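Local coordinates for sister chromatid cohesion protein (PDB 5T8V) that probably loads cohesin onto chromatin, this chain being the C-terminal HEAT-repeat part of the longer loader, at residues A[12-15]-A[16-20]; A[207-210]-A[211-215]; A[629-632]-A[633-637]; A[695-698]-A[699-702]; A[1017-1021]-A[1022-1026]. All coordinates share one frame; numbering follows the deposited sequence.

Contact 1. Residues A[12-15]-A[16-20]; sequences RANV and ALHEL
Ala16 N donates to Arg12 O at 2.9 Å in the first of four successive i to i+4 bonds that tie 12-15 to 16-20; Leu17, His18 and Glu19 follow on Ala13, Asn14 and Val15. This is regular alpha-helix inside helix 9-36, near the N-terminal end of the modelled chain. One turn apart on its outer side, Asn14 and His18 meet at an angle, the amide plane turned 81° from the imidazole plane. Asn14 OD1 sits 2.9 Å above one face of the His18 ring, displaced toward the CD2-NE2 side, and comes to 3.0 Å from His18 CD2. Because the oxygen lies over the face, the angle at NE2 is poor for a hydrogen bond, and the approach is a contact with the ring. The anti setting of Asn14 CG to its N (chi1 -169°) carries the amide straight out from the helix; OD1 leans over the His18 ring, which tilts back toward it. Ala16 and Leu20 turn instead to helix 56-71, packing on Lys68 and Ala65. Along another strip Val15 and Glu19 run side by side in the same direction, and the methyl Val15 CG1 rests 3.6 Å from the carboxylate oxygen Glu19 OE2.

Contact 2. Residues A[207-210]-A[211-215]; sequences MSEL and IAKVD
Glu209 and Lys213 form an i to i+4 salt bridge on the last turn of helix 190-213, with Glu209 OE2 3.1 Å from Lys213 NZ. Both chains are extended beyond CG and slant across each other, so that Lys213 CE also comes within 3.8 Å of Glu209 CG before the charges meet. The ammonium reaches OE2 on its anti side and 34° out of the carboxylate plane. One residue further on, Leu210 and Val214 make the apolar counterpart, Leu210 CD1 lying 3.5 Å from Val214 CG2.

Behind these side chains the backbone is running out of helix. Ile211 N still bonds to Met207 O, i to i+4, but Ala212 N turns to Glu209 O, i to i+3, from well above the carbonyl plane. Leu210 O then takes two donors, Lys213 N at 2.8 Å and Val214 N at 3.1 Å, and this double grip brings Val214 back beside Leu210 as the chain leaves the helix.

Further out, Leu210 packs on Met134 of helix 120-136 and Ile152 of helix 149-172, while Ile211 turns to Gln263 and Ile264 of helix 247-267. The CG1 branch of Ile211 stands between its own backbone N and carbonyl carbon (chi1 58°), which lays Ile211 CG1 3.3 Å from Ser208 O.

Contact 3. Residues A[629-632]-A[633-637]; sequences RSKS and LKSIN
Leu633, Lys634, Ser635 and Ile636 each give their backbone N-H to the carbonyl four residues back, from Arg629 O to Ser632 O, in an unbroken run of alpha-helical bonds. Lys631 O has a second, weaker visitor: Ser635 OG donates to it at 3.3 Å, beside the 2.9 Å bond from Ser635 N to the same Lys631 O. The serine hydroxyl lies beside its own backbone N and anti to its carbonyl carbon (chi1 -65°), a setting that turns it back up the helix. From the other end Lys631 curls over, bent at chi2 and chi4, and its NZ makes a long, weak bond of 3.5 Å to Ser635 OG. The stronger partner of that ammonium is the backbone carbonyl of Glu454, so Lys631 links helix 628-642 to helix 446-474 in the stacked helices of this HEAT-repeat protein. Lys634 slants across Lys631, the two chains meeting through aliphatic carbons, Lys634 CE being 4.2 Å from Lys631 CD.

Leu633 and Ile636 carry the apolar packing against the neighbouring helices. Leu633 folds CG back to 3.3 Å from Arg629 O and reaches Ser671 and Leu675 of helix 666-682; Ile636 lays CG1 3.2 Å from Ser632 O and meets Leu617 and Leu618 of helix 610-619. Ser632 OG bonds to Ser620 and to Val628 O. At the far end Asn637 ND2 reaches Leu633 O from above the carbonyl plane, joining the backbone N of Asn637 on that oxygen.

Contact 4. Residues A[695-698]-A[699-702]; sequences VNRF and SDAG
Arg697 and Asp700 bridge the turn where the chain passes from helix 685-696 toward helix 703-719, and an Asx turn at Asp700 follows directly. The ionic part is the salt bridge from Arg697 NE to Asp700 OD2, 3.2 Å long. The side chains come together at a slant, the guanidinium plane nearly perpendicular (89°) to the carboxylate plane. Asp700 OD2 lies at the guanidinium edge, near its plane, and NE meets this oxygen on its anti side, tilted out of the carboxylate plane. Arg697 gets there by bending at chi2 and chi3, which folds NE back over the turn. The stronger partner of the same OD2 is Arg669 NE, so two arginines share one oxygen of a buried carboxylate; their charges would be expected to favour its ionised form.

Among the uncharged hydrogen bonds, Asn696 O is gripped twice by Ser699. Its backbone N arrives at 2.9 Å from above the carbonyl plane, and Ser699 OG donates at 3.0 Å within that plane. The hydroxyl can do so because it stands between its own backbone N and carbonyl carbon (chi1 66°). A weak bond from Asp700 N to Arg697 O adds to the turn.

Apolar packing comes from Phe698, whose ring has Val695 CA 3.7 Å above its centre and reaches Met710 and Ala713 of helix 703-719. The Asx turn itself is closed by Gly702 N, 3.3 Å from Asp700 OD1 and above the carboxylate plane.

Contact 5. Residues A[1017-1021]-A[1022-1026]; sequences VPFAA and PSWPL
Trp1024 lays its indole across Phe1019, five residues earlier. The phenyl and the six-membered indole ring meet obliquely, their planes 59° apart and their centroids 4.6 Å from each other, an arrangement that is neither a parallel stack nor a T-shape. Phe1019 CD1 makes the near approach, 3.4 Å from Trp1024 CZ2, and sits above the indole toward its rim. The backbone of the same residue covers the other half of the indole: Phe1019 CA stands 3.8 Å over the centroid of the five-membered ring in a CH-pi contact. Phenylalanine thus touches the indole with both its ring and its main chain.

The indole N-H is turned to the main chain as well, where Trp1024 NE1 makes a weak bond of 3.2 Å to Pro1018 O. What brings Trp1024 round is a type I beta turn from Ala1021 to Trp1024, with Pro1022 and Ser1023 at its corner positions. Trp1024 N closes it with a nearly straight bond (169°) to Ala1021 O, 3.2 Å away, and that oxygen also lies at the indole edge, in its plane.

This loop joins helix 1009-1016 to helix 1026-1042, with Pro1025 as the N-cap residue of the latter. Phe1019 is inserted among Val1028 and Ala1032 of that following helix and Ile953 of helix 940-960, its ring also meeting Phe973, while Trp1024 rests on Ala960 at the end of helix 940-960.

The five contacts come in series along the chain, and none touches another. Contacts 1 and 2 lie near one end, their centres 25 Å apart. Contact 3 is close to the middle, 7 Å from the chain's centre; the centre of contact 4 is 23 Å from that of contact 3, their nearest atoms about 13 Å apart. Contact 5 is on the other side of the chain's centre from contacts 1 and 2, its centre 141 Å from that of contact 1. Contacts 1 and 3 show uninterrupted helix, whereas contacts 2, 4 and 5 show helices ending or being joined. Helix 666-682 lies between contacts 3 and 4, giving Leu675 to one and Arg669 to the other.

Contact 1. Residues A[12-15]-A[16-20]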
loop_
_atom_site.group_PDB
_atom_site.type_symbol
_atom_site.label_atom_id
_atom_site.label_comp_id
_atom_site.label_asym_id
_atom_site.label_seq_id
_atom_site.Cartn_x
_atom_site.Cartn_y
_atom_site.Cartn_z
ATOM N N ARG A 12 74.325 1.917 -2.601
ATOM C CA ARG A 12 73.387 0.799 -2.560
ATOM C C ARG A 12 73.306 0.117 -3.918
ATOM O O ARG A 12 73.329 -1.117 -4.007
ATOM C CB ARG A 12 72.002 1.275 -2.123
ATOM C CG ARG A 12 71.985 2.053 -0.819
ATOM C CD ARG A 12 70.709 1.808 -0.029
ATOM N NE ARG A 12 69.525 1.761 -0.887
ATOM C CZ ARG A 12 68.846 2.826 -1.303
ATOM N NH1 ARG A 12 67.782 2.666 -2.080
ATOM N NH2 ARG A 12 69.225 4.049 -0.952
ATOM N N ALA A 13 73.214 0.908 -4.989
ATOM C CA ALA A 13 73.214 0.350 -6.336
ATOM C C ALA A 13 74.454 -0.498 -6.571
ATOM O O ALA A 13 74.362 -1.637 -7.045
ATOM C CB ALA A 13 73.127 1.474 -7.368
ATOM N N ASN A 14 75.632 0.038 -6.237
ATOM C CA ASN A 14 76.853 -0.741 -6.432
ATOM C C ASN A 14 76.810 -2.045 -5.638
ATOM O O ASN A 14 77.270 -3.089 -6.118
ATOM C CB ASN A 14 78.078 0.086 -6.043
ATOM C CG ASN A 14 79.380 -0.568 -6.469
ATOM O OD1 ASN A 14 79.563 -1.775 -6.313
ATOM N ND2 ASN A 14 80.291 0.228 -7.017
ATOM N N VAL A 15 76.256 -2.007 -4.423
ATOM C CA VAL A 15 76.181 -3.210 -3.597
ATOM C C VAL A 15 75.290 -4.252 -4.262
ATOM O O VAL A 15 75.660 -5.425 -4.381
ATOM C CB VAL A 15 75.684 -2.863 -2.181
ATOM C CG1 VAL A 15 75.411 -4.131 -1.369
ATOM C CG2 VAL A 15 76.705 -2.003 -1.460
ATOM N N ALA A 16 74.096 -3.843 -4.694
ATOM C CA ALA A 16 73.212 -4.775 -5.387
ATOM C C ALA A 16 73.894 -5.356 -6.618
ATOM O O ALA A 16 73.776 -6.556 -6.897
ATOM C CB ALA A 16 71.910 -4.077 -5.775
ATOM N N LEU A 17 74.624 -4.521 -7.361
ATOM C CA LEU A 17 75.329 -5.000 -8.545
ATOM C C LEU A 17 76.341 -6.078 -8.183
ATOM O O LEU A 17 76.368 -7.150 -8.796
ATOM C CB LEU A 17 76.020 -3.833 -9.251
ATOM C CG LEU A 17 76.787 -4.188 -10.529
ATOM C CD1 LEU A 17 75.827 -4.546 -11.655
ATOM C CD2 LEU A 17 77.701 -3.047 -10.940
ATOM N N HIS A 18 77.190 -5.811 -7.186
ATOM C CA HIS A 18 78.227 -6.778 -6.833
ATOM C C HIS A 18 77.626 -8.053 -6.254
ATOM O O HIS A 18 78.145 -9.150 -6.491
ATOM C CB HIS A 18 79.216 -6.149 -5.852
ATOM C CG HIS A 18 80.195 -5.220 -6.499
ATOM N ND1 HIS A 18 80.341 -5.127 -7.866
ATOM C CD2 HIS A 18 81.081 -4.344 -5.967
ATOM C CE1 HIS A 18 81.273 -4.234 -8.149
ATOM N NE2 HIS A 18 81.738 -3.745 -7.014
ATOM N N GLU A 19 76.535 -7.933 -5.497
ATOM C CA GLU A 19 75.876 -9.119 -4.960
ATOM C C GLU A 19 75.316 -9.981 -6.083
ATOM O O GLU A 19 75.521 -11.202 -6.109
ATOM C CB GLU A 19 74.770 -8.710 -3.986
ATOM C CG GLU A 19 75.281 -8.173 -2.656
ATOM C CD GLU A 19 74.162 -7.738 -1.728
ATOM O OE1 GLU A 19 72.997 -7.687 -2.179
ATOM O OE2 GLU A 19 74.446 -7.449 -0.547
ATOM N N LEU A 20 74.611 -9.361 -7.034
ATOM C CA LEU A 20 74.071 -10.125 -8.152
ATOM C C LEU A 20 75.185 -10.735 -8.991
ATOM O O LEU A 20 75.048 -11.857 -9.490
ATOM C CB LEU A 20 73.176 -9.247 -9.023
ATOM C CG LEU A 20 72.597 -10.006 -10.222
ATOM C CD1 LEU A 20 71.118 -9.732 -10.380
ATOM C CD2 LEU A 20 73.342 -9.653 -11.503
#

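Contact 2. Residues A[207-210]-A[211-215]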
loop_
_atom_site.group_PDB
_atom_site.type_symbol
_atom_site.label_atom_id
_atom_site.label_comp_id
_atom_site.label_asym_id
_atom_site.label_seq_id
_atom_site.Cartn_x
_atom_site.Cartn_y
_atom_site.Cartn_z
ATOM N N MET A 207 53.731 -12.207 -14.970
ATOM C CA MET A 207 53.160 -11.938 -16.287
ATOM C C MET A 207 52.340 -10.655 -16.271
ATOM O O MET A 207 52.438 -9.831 -17.197
ATOM C CB MET A 207 52.295 -13.115 -16.739
ATOM C CG MET A 207 53.042 -14.431 -16.844
ATOM S SD MET A 207 54.345 -14.406 -18.088
ATOM C CE MET A 207 53.384 -14.335 -19.597
ATOM N N SER A 208 51.520 -10.473 -15.229
ATOM C CA SER A 208 50.803 -9.211 -15.069
ATOM C C SER A 208 51.756 -8.031 -15.166
ATOM O O SER A 208 51.457 -7.032 -15.831
ATOM C CB SER A 208 50.066 -9.181 -13.730
ATOM O OG SER A 208 48.955 -10.059 -13.739
ATOM N N GLU A 209 52.914 -8.128 -14.512
ATOM C CA GLU A 209 53.915 -7.075 -14.637
ATOM C C GLU A 209 54.452 -6.993 -16.062
ATOM O O GLU A 209 54.624 -5.896 -16.604
ATOM C CB GLU A 209 55.054 -7.319 -13.648
ATOM C CG GLU A 209 56.170 -6.289 -13.707
ATOM C CD GLU A 209 57.271 -6.571 -12.706
ATOM O OE1 GLU A 209 57.028 -7.348 -11.757
ATOM O OE2 GLU A 209 58.381 -6.022 -12.875
ATOM N N LEU A 210 54.712 -8.144 -16.687
ATOM C CA LEU A 210 55.296 -8.168 -18.023
ATOM C C LEU A 210 54.479 -7.340 -19.002
ATOM O O LEU A 210 55.004 -6.436 -19.663
ATOM C CB LEU A 210 55.407 -9.608 -18.529
ATOM C CG LEU A 210 55.916 -9.761 -19.972
ATOM C CD1 LEU A 210 57.431 -9.643 -20.025
ATOM C CD2 LEU A 210 55.451 -11.067 -20.579
ATOM N N ILE A 211 53.185 -7.646 -19.125
ATOM C CA ILE A 211 52.392 -7.032 -20.184
ATOM C C ILE A 211 52.332 -5.513 -20.076
ATOM O O ILE A 211 51.907 -4.852 -21.028
ATOM C CB ILE A 211 50.967 -7.626 -20.209
ATOM C CG1 ILE A 211 50.269 -7.424 -18.861
ATOM C CG2 ILE A 211 51.028 -9.102 -20.582
ATOM C CD1 ILE A 211 48.822 -7.882 -18.849
ATOM N N ALA A 212 52.759 -4.939 -18.950
ATOM C CA ALA A 212 52.769 -3.491 -18.789
ATOM C C ALA A 212 54.063 -2.841 -19.250
ATOM O O ALA A 212 54.076 -1.628 -19.487
ATOM C CB ALA A 212 52.535 -3.117 -17.325
ATOM N N LYS A 213 55.145 -3.609 -19.378
ATOM C CA LYS A 213 56.453 -3.046 -19.675
ATOM C C LYS A 213 57.003 -3.450 -21.033
ATOM O O LYS A 213 57.924 -2.790 -21.525
ATOM C CB LYS A 213 57.456 -3.450 -18.586
ATOM C CG LYS A 213 57.013 -3.039 -17.191
ATOM C CD LYS A 213 58.101 -3.259 -16.159
ATOM C CE LYS A 213 57.606 -2.915 -14.763
ATOM N NZ LYS A 213 58.665 -3.096 -13.729
ATOM N N VAL A 214 56.470 -4.502 -21.651
ATOM C CA VAL A 214 56.846 -4.891 -23.003
ATOM C C VAL A 214 55.575 -5.084 -23.815
ATOM O O VAL A 214 54.608 -5.691 -23.341
ATOM C CB VAL A 214 57.709 -6.174 -23.023
ATOM C CG1 VAL A 214 58.871 -6.051 -22.042
ATOM C CG2 VAL A 214 56.877 -7.413 -22.707
ATOM N N ASP A 215 55.571 -4.556 -25.036
ATOM C CA ASP A 215 54.430 -4.743 -25.920
ATOM C C ASP A 215 54.315 -6.212 -26.303
ATOM O O ASP A 215 55.309 -6.856 -26.653
ATOM C CB ASP A 215 54.569 -3.870 -27.166
ATOM C CG ASP A 215 54.329 -2.400 -26.877
ATOM O OD1 ASP A 215 54.670 -1.946 -25.764
ATOM O OD2 ASP A 215 53.793 -1.699 -27.760
#

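Contact 3. Residues A[629-632]-A[633-637]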
loop_
_atom_site.group_PDB
_atom_site.type_symbol
_atom_site.label_atom_id
_atom_site.label_comp_id
_atom_site.label_asym_id
_atom_site.label_seq_id
_atom_site.Cartn_x
_atom_site.Cartn_y
_atom_site.Cartn_z
ATOM N N ARG A 629 3.213 -4.356 -6.219
ATOM C CA ARG A 629 2.571 -3.656 -5.110
ATOM C C ARG A 629 3.137 -4.117 -3.771
ATOM O O ARG A 629 3.593 -3.302 -2.961
ATOM C CB ARG A 629 1.060 -3.887 -5.168
ATOM C CG ARG A 629 0.277 -3.280 -4.013
ATOM C CD ARG A 629 -1.170 -3.740 -4.036
ATOM N NE ARG A 629 -1.850 -3.345 -5.266
ATOM C CZ ARG A 629 -3.037 -3.807 -5.649
ATOM N NH1 ARG A 629 -3.686 -4.692 -4.903
ATOM N NH2 ARG A 629 -3.574 -3.386 -6.786
ATOM N N SER A 630 3.104 -5.427 -3.516
ATOM C CA SER A 630 3.627 -5.946 -2.256
ATOM C C SER A 630 5.110 -5.634 -2.111
ATOM O O SER A 630 5.581 -5.308 -1.014
ATOM C CB SER A 630 3.387 -7.453 -2.170
ATOM O OG SER A 630 4.111 -8.139 -3.177
ATOM N N LYS A 631 5.863 -5.733 -3.207
ATOM C CA LYS A 631 7.281 -5.398 -3.167
ATOM C C LYS A 631 7.486 -3.923 -2.839
ATOM O O LYS A 631 8.359 -3.572 -2.033
ATOM C CB LYS A 631 7.926 -5.754 -4.506
ATOM C CG LYS A 631 9.396 -5.408 -4.613
ATOM C CD LYS A 631 10.214 -6.040 -3.495
ATOM C CE LYS A 631 11.702 -5.942 -3.779
ATOM N NZ LYS A 631 12.091 -4.568 -4.191
ATOM N N SER A 632 6.690 -3.045 -3.453
ATOM C CA SER A 632 6.767 -1.624 -3.132
ATOM C C SER A 632 6.485 -1.381 -1.655
ATOM O O SER A 632 7.208 -0.633 -0.989
ATOM C CB SER A 632 5.788 -0.835 -4.002
ATOM O OG SER A 632 6.248 -0.751 -5.338
ATOM N N LEU A 633 5.427 -1.998 -1.125
ATOM C CA LEU A 633 5.119 -1.845 0.293
ATOM C C LEU A 633 6.289 -2.298 1.154
ATOM O O LEU A 633 6.671 -1.619 2.114
ATOM C CB LEU A 633 3.854 -2.630 0.644
ATOM C CG LEU A 633 2.572 -2.170 -0.054
ATOM C CD1 LEU A 633 1.442 -3.147 0.214
ATOM C CD2 LEU A 633 2.184 -0.771 0.397
ATOM N N LYS A 634 6.873 -3.449 0.820
ATOM C CA LYS A 634 8.036 -3.941 1.551
ATOM C C LYS A 634 9.150 -2.900 1.565
ATOM O O LYS A 634 9.709 -2.576 2.623
ATOM C CB LYS A 634 8.512 -5.249 0.917
ATOM C CG LYS A 634 9.705 -5.905 1.594
ATOM C CD LYS A 634 9.601 -7.429 1.542
ATOM C CE LYS A 634 9.440 -7.959 0.115
ATOM N NZ LYS A 634 9.222 -9.435 0.084
ATOM N N SER A 635 9.476 -2.348 0.394
ATOM C CA SER A 635 10.550 -1.365 0.321
ATOM C C SER A 635 10.209 -0.111 1.118
ATOM O O SER A 635 11.091 0.496 1.733
ATOM C CB SER A 635 10.839 -1.019 -1.138
ATOM O OG SER A 635 11.343 -2.151 -1.825
ATOM N N ILE A 636 8.937 0.293 1.124
ATOM C CA ILE A 636 8.542 1.471 1.890
ATOM C C ILE A 636 8.697 1.212 3.384
ATOM O O ILE A 636 9.131 2.092 4.139
ATOM C CB ILE A 636 7.103 1.886 1.531
ATOM C CG1 ILE A 636 7.045 2.357 0.076
ATOM C CG2 ILE A 636 6.617 2.997 2.458
ATOM C CD1 ILE A 636 5.640 2.574 -0.456
ATOM N N ASN A 637 8.341 0.008 3.837
ATOM C CA ASN A 637 8.574 -0.352 5.231
ATOM C C ASN A 637 10.055 -0.273 5.565
ATOM O O ASN A 637 10.444 0.314 6.582
ATOM C CB ASN A 637 8.032 -1.753 5.516
ATOM C CG ASN A 637 6.543 -1.755 5.804
ATOM O OD1 ASN A 637 6.106 -1.309 6.864
ATOM N ND2 ASN A 637 5.757 -2.267 4.865
#

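Contact 4. Residues A[695-698]-A[699-702]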
loop_
_atom_site.group_PDB
_atom_site.type_symbol
_atom_site.label_atom_id
_atom_site.label_comp_id
_atom_site.label_asym_id
_atom_site.label_seq_id
_atom_site.Cartn_x
_atom_site.Cartn_y
_atom_site.Cartn_z
ATOM N N VAL A 695 -10.827 5.152 11.610
ATOM C CA VAL A 695 -12.253 5.018 11.900
ATOM C C VAL A 695 -13.084 5.302 10.659
ATOM O O VAL A 695 -14.156 4.713 10.474
ATOM C CB VAL A 695 -12.663 5.938 13.068
ATOM C CG1 VAL A 695 -11.823 5.643 14.291
ATOM C CG2 VAL A 695 -12.547 7.406 12.678
ATOM N N ASN A 696 -12.623 6.209 9.798
ATOM C CA ASN A 696 -13.324 6.443 8.541
ATOM C C ASN A 696 -13.414 5.158 7.727
ATOM O O ASN A 696 -14.454 4.865 7.124
ATOM C CB ASN A 696 -12.620 7.541 7.744
ATOM C CG ASN A 696 -12.773 8.909 8.381
ATOM O OD1 ASN A 696 -13.263 9.032 9.503
ATOM N ND2 ASN A 696 -12.353 9.945 7.667
ATOM N N ARG A 697 -12.341 4.365 7.721
ATOM C CA ARG A 697 -12.355 3.095 7.008
ATOM C C ARG A 697 -13.386 2.124 7.564
ATOM O O ARG A 697 -13.652 1.101 6.925
ATOM C CB ARG A 697 -10.964 2.458 7.049
ATOM C CG ARG A 697 -9.863 3.324 6.449
ATOM C CD ARG A 697 -9.768 3.175 4.940
ATOM N NE ARG A 697 -10.962 3.663 4.253
ATOM C CZ ARG A 697 -11.215 4.945 3.999
ATOM N NH1 ARG A 697 -10.362 5.889 4.378
ATOM N NH2 ARG A 697 -12.331 5.283 3.365
ATOM N N PHE A 698 -13.969 2.410 8.732
ATOM C CA PHE A 698 -15.095 1.609 9.201
ATOM C C PHE A 698 -16.227 1.607 8.184
ATOM O O PHE A 698 -16.925 0.599 8.035
ATOM C CB PHE A 698 -15.610 2.130 10.547
ATOM C CG PHE A 698 -14.657 1.926 11.701
ATOM C CD1 PHE A 698 -13.429 1.308 11.523
ATOM C CD2 PHE A 698 -15.007 2.346 12.976
ATOM C CE1 PHE A 698 -12.570 1.125 12.587
ATOM C CE2 PHE A 698 -14.150 2.163 14.045
ATOM C CZ PHE A 698 -12.933 1.551 13.851
ATOM N N SER A 699 -16.423 2.717 7.475
ATOM C CA SER A 699 -17.467 2.823 6.458
ATOM C C SER A 699 -16.913 2.581 5.061
ATOM O O SER A 699 -17.286 3.264 4.104
ATOM C CB SER A 699 -18.148 4.186 6.538
ATOM O OG SER A 699 -17.254 5.229 6.191
ATOM N N ASP A 700 -16.017 1.610 4.922
ATOM C CA ASP A 700 -15.427 1.276 3.636
ATOM C C ASP A 700 -16.203 0.138 2.986
ATOM O O ASP A 700 -16.792 -0.707 3.666
ATOM C CB ASP A 700 -13.958 0.884 3.807
ATOM C CG ASP A 700 -13.214 0.798 2.489
ATOM O OD1 ASP A 700 -13.808 0.339 1.489
ATOM O OD2 ASP A 700 -12.029 1.189 2.453
ATOM N N ALA A 701 -16.199 0.125 1.652
ATOM C CA ALA A 701 -16.966 -0.871 0.913
ATOM C C ALA A 701 -16.541 -2.286 1.293
ATOM O O ALA A 701 -17.368 -3.108 1.706
ATOM C CB ALA A 701 -16.801 -0.644 -0.590
ATOM N N GLY A 702 -15.251 -2.587 1.160
ATOM C CA GLY A 702 -14.749 -3.915 1.414
ATOM C C GLY A 702 -15.050 -4.393 2.824
ATOM O O GLY A 702 -14.765 -3.697 3.802
#

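Contact 5. Residues A[1017-1021]-A[1022-1026]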
loop_
_atom_site.group_PDB
_atom_site.type_symbol
_atom_site.label_atom_id
_atom_site.label_comp_id
_atom_site.label_asym_id
_atom_site.label_seq_id
_atom_site.Cartn_x
_atom_site.Cartn_y
_atom_site.Cartn_z
ATOM N N VAL A 1017 -63.819 11.729 18.419
ATOM C CA VAL A 1017 -63.784 11.710 16.955
ATOM C C VAL A 1017 -64.730 12.738 16.337
ATOM O O VAL A 1017 -64.474 13.173 15.204
ATOM C CB VAL A 1017 -64.082 10.301 16.412
ATOM C CG1 VAL A 1017 -65.513 9.877 16.696
ATOM C CG2 VAL A 1017 -63.791 10.232 14.914
ATOM N N PRO A 1018 -65.818 13.164 16.992
ATOM C CA PRO A 1018 -66.658 14.202 16.368
ATOM C C PRO A 1018 -65.902 15.466 16.000
ATOM O O PRO A 1018 -66.395 16.245 15.174
ATOM C CB PRO A 1018 -67.723 14.479 17.436
ATOM C CG PRO A 1018 -67.824 13.222 18.183
ATOM C CD PRO A 1018 -66.433 12.683 18.247
ATOM N N PHE A 1019 -64.727 15.699 16.579
ATOM C CA PHE A 1019 -63.954 16.901 16.298
ATOM C C PHE A 1019 -62.959 16.716 15.161
ATOM O O PHE A 1019 -62.232 17.660 14.836
ATOM C CB PHE A 1019 -63.214 17.352 17.560
ATOM C CG PHE A 1019 -64.116 17.619 18.733
ATOM C CD1 PHE A 1019 -65.468 17.863 18.560
ATOM C CD2 PHE A 1019 -63.605 17.627 20.012
ATOM C CE1 PHE A 1019 -66.286 18.107 19.647
ATOM C CE2 PHE A 1019 -64.414 17.869 21.101
ATOM C CZ PHE A 1019 -65.754 18.110 20.921
ATOM N N ALA A 1020 -62.904 15.531 14.556
ATOM C CA ALA A 1020 -62.072 15.318 13.381
ATOM C C ALA A 1020 -62.727 15.816 12.101
ATOM O O ALA A 1020 -62.087 15.778 11.045
ATOM C CB ALA A 1020 -61.742 13.832 13.236
ATOM N N ALA A 1021 -63.973 16.277 12.169
ATOM C CA ALA A 1021 -64.669 16.722 10.976
ATOM C C ALA A 1021 -64.044 18.011 10.443
ATOM O O ALA A 1021 -63.465 18.791 11.205
ATOM C CB ALA A 1021 -66.148 16.952 11.277
ATOM N N PRO A 1022 -64.150 18.262 9.136
ATOM C CA PRO A 1022 -63.588 19.504 8.580
ATOM C C PRO A 1022 -64.262 20.761 9.099
ATOM O O PRO A 1022 -63.717 21.854 8.910
ATOM C CB PRO A 1022 -63.797 19.341 7.068
ATOM C CG PRO A 1022 -64.940 18.394 6.945
ATOM C CD PRO A 1022 -64.821 17.451 8.104
ATOM N N SER A 1023 -65.424 20.641 9.744
ATOM C CA SER A 1023 -66.111 21.813 10.272
ATOM C C SER A 1023 -65.309 22.504 11.367
ATOM O O SER A 1023 -65.554 23.682 11.649
ATOM C CB SER A 1023 -67.483 21.409 10.809
ATOM O OG SER A 1023 -68.208 20.674 9.839
ATOM N N TRP A 1024 -64.365 21.802 11.985
ATOM C CA TRP A 1024 -63.539 22.365 13.041
ATOM C C TRP A 1024 -62.248 22.929 12.467
ATOM O O TRP A 1024 -61.837 22.569 11.359
ATOM C CB TRP A 1024 -63.219 21.290 14.077
ATOM C CG TRP A 1024 -64.432 20.715 14.733
ATOM C CD1 TRP A 1024 -65.146 19.625 14.328
ATOM C CD2 TRP A 1024 -65.079 21.201 15.916
ATOM N NE1 TRP A 1024 -66.196 19.402 15.185
ATOM C CE2 TRP A 1024 -66.178 20.356 16.168
ATOM C CE3 TRP A 1024 -64.838 22.269 16.786
ATOM C CZ2 TRP A 1024 -67.031 20.545 17.251
ATOM C CZ3 TRP A 1024 -65.685 22.455 17.861
ATOM C CH2 TRP A 1024 -66.769 21.597 18.085
ATOM N N PRO A 1025 -61.577 23.825 13.198
ATOM C CA PRO A 1025 -60.281 24.329 12.723
ATOM C C PRO A 1025 -59.212 23.250 12.745
ATOM O O PRO A 1025 -59.462 22.129 13.198
ATOM C CB PRO A 1025 -59.962 25.465 13.703
ATOM C CG PRO A 1025 -60.723 25.130 14.933
ATOM C CD PRO A 1025 -61.978 24.448 14.472
ATOM N N LEU A 1026 -58.015 23.576 12.260
ATOM C CA LEU A 1026 -56.958 22.577 12.170
ATOM C C LEU A 1026 -56.343 22.288 13.534
ATOM O O LEU A 1026 -56.025 21.132 13.842
ATOM C CB LEU A 1026 -55.885 23.045 11.184
ATOM C CG LEU A 1026 -55.086 21.962 10.456
ATOM C CD1 LEU A 1026 -55.991 21.093 9.594
ATOM C CD2 LEU A 1026 -54.001 22.597 9.600
#